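Local atomic coordinates of mRNA export protein (Chaetomium thermophilum, PDB entry 4WPM), a protein that probably takes part in exporting mRNA from the nucleus to the cytoplasm, this chain being its RNA recognition motif domain. Residues 41-44 and 45-49. Residues are numbered along the deposited sequence; the frame is centred on the assembly and turned at random.
Sequences RSLL and DFLER
Leu43 and Leu44 meet Leu47 one turn further along helix 40-51, the first helix of the RNA recognition motif. Leu47 CD1 reaches both, lying 4.2 Å from Leu43 CG and 4.1 Å from Leu44 CD2. With CG anti to its carbonyl carbon (chi1 -67°), Leu47 leans back over the preceding turn. All three leucines also pack on strand 66-71, against Val67 and Leu69, so this apolar ridge seats the helix on the sheet.

The amides of Asp45, Phe46, Leu47 and Glu48 donate to the carbonyls of Arg41, Ser42, Leu43 and Leu44, four residues earlier, as in a regular alpha-helix. Leu47 CG also lies 3.3 Å from Leu43 O.

Polar groups gather on another side of the helix. Arg49 NE forms a salt bridge with Asp45 OD2 at 3.0 Å, approaching from above the carboxylate plane rather than within it. A water donates to Ser42 O and Asp45 OD2 and accepts from Arg49 NH1, which also lies in plane at the edge of the Phe46 ring. The Ser42 hydroxyl is hydrogen-bonded to Tyr87 OH and to Gly39 O.

Ser42 O thus serves both Phe46 N and the water, and the Asp45 carboxylate, gripped by bridge and water, probably stays ionised.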
loop_
_atom_site.group_PDB
_atom_site.type_symbol
_atom_site.label_atom_id
_atom_site.label_comp_id
_atom_site.label_asym_id
_atom_site.label_seq_id
_atom_site.Cartn_x
_atom_site.Cartn_y
_atom_site.Cartn_z
ATOM N N ARG A 41 9.033 10.940 9.914
ATOM C CA ARG A 41 9.524 11.272 11.246
ATOM C C ARG A 41 8.394 11.678 12.187
ATOM O O ARG A 41 8.355 11.250 13.341
ATOM C CB ARG A 41 10.552 12.402 11.153
ATOM C CG ARG A 41 11.258 12.726 12.460
ATOM C CD ARG A 41 11.181 14.212 12.772
ATOM N NE ARG A 41 9.848 14.610 13.219
ATOM C CZ ARG A 41 9.455 15.868 13.384
ATOM N NH1 ARG A 41 10.288 16.871 13.135
ATOM N NH2 ARG A 41 8.221 16.128 13.796
ATOM N N SER A 42 7.480 12.507 11.694
ATOM C CA SER A 42 6.346 12.952 12.495
ATOM C C SER A 42 5.448 11.776 12.872
ATOM O O SER A 42 4.873 11.747 13.960
ATOM C CB SER A 42 5.539 14.012 11.740
ATOM O OG SER A 42 4.919 13.463 10.590
ATOM N N LEU A 43 5.335 10.808 11.967
ATOM C CA LEU A 43 4.542 9.610 12.220
ATOM C C LEU A 43 5.158 8.756 13.322
ATOM O O LEU A 43 4.474 8.364 14.265
ATOM C CB LEU A 43 4.392 8.784 10.938
ATOM C CG LEU A 43 3.789 7.384 11.090
ATOM C CD1 LEU A 43 2.344 7.466 11.558
ATOM C CD2 LEU A 43 3.888 6.615 9.784
ATOM N N LEU A 44 6.449 8.463 13.196
ATOM C CA LEU A 44 7.131 7.633 14.182
ATOM C C LEU A 44 7.126 8.319 15.540
ATOM O O LEU A 44 6.995 7.666 16.573
ATOM C CB LEU A 44 8.565 7.328 13.744
ATOM C CG LEU A 44 8.735 6.681 12.365
ATOM C CD1 LEU A 44 10.133 6.095 12.219
ATOM C CD2 LEU A 44 7.670 5.625 12.090
ATOM N N ASP A 45 7.261 9.641 15.533
ATOM C CA ASP A 45 7.192 10.415 16.764
ATOM C C ASP A 45 5.815 10.255 17.397
ATOM O O ASP A 45 5.693 10.102 18.612
ATOM C CB ASP A 45 7.487 11.891 16.492
ATOM C CG ASP A 45 7.456 12.733 17.753
ATOM O OD1 ASP A 45 8.482 12.780 18.463
ATOM O OD2 ASP A 45 6.406 13.348 18.032
ATOM N N PHE A 46 4.780 10.287 16.563
ATOM C CA PHE A 46 3.409 10.115 17.030
ATOM C C PHE A 46 3.179 8.723 17.610
ATOM O O PHE A 46 2.522 8.572 18.641
ATOM C CB PHE A 46 2.424 10.373 15.886
ATOM C CG PHE A 46 1.049 9.824 16.134
ATOM C CD1 PHE A 46 0.167 10.480 16.976
ATOM C CD2 PHE A 46 0.637 8.652 15.522
ATOM C CE1 PHE A 46 -1.100 9.977 17.203
ATOM C CE2 PHE A 46 -0.628 8.143 15.746
ATOM C CZ PHE A 46 -1.498 8.806 16.587
ATOM N N LEU A 47 3.723 7.707 16.946
ATOM C CA LEU A 47 3.564 6.326 17.391
ATOM C C LEU A 47 4.228 6.087 18.743
ATOM O O LEU A 47 3.683 5.387 19.596
ATOM C CB LEU A 47 4.143 5.360 16.355
ATOM C CG LEU A 47 3.421 5.282 15.008
ATOM C CD1 LEU A 47 4.219 4.439 14.026
ATOM C CD2 LEU A 47 2.016 4.723 15.173
ATOM N N GLU A 48 5.409 6.668 18.930
ATOM C CA GLU A 48 6.144 6.520 20.180
ATOM C C GLU A 48 5.378 7.108 21.362
ATOM O O GLU A 48 5.299 6.497 22.428
ATOM C CB GLU A 48 7.519 7.183 20.069
ATOM C CG GLU A 48 8.483 6.454 19.142
ATOM C CD GLU A 48 9.783 7.209 18.929
ATOM O OE1 GLU A 48 9.792 8.447 19.100
ATOM O OE2 GLU A 48 10.796 6.563 18.587
ATOM N N ARG A 49 4.815 8.297 21.168
ATOM C CA ARG A 49 4.080 8.978 22.229
ATOM C C ARG A 49 2.757 8.277 22.539
ATOM O O ARG A 49 2.371 8.151 23.701
ATOM C CB ARG A 49 3.819 10.436 21.845
ATOM C CG ARG A 49 5.086 11.258 21.658
ATOM C CD ARG A 49 4.778 12.703 21.308
ATOM N NE ARG A 49 4.145 12.830 19.994
ATOM C CZ ARG A 49 2.911 13.291 19.782
ATOM N NH1 ARG A 49 2.438 13.358 18.546
ATOM N NH2 ARG A 49 2.143 13.695 20.791
HETATM O O HOH W 1 4.058 14.144 15.902
#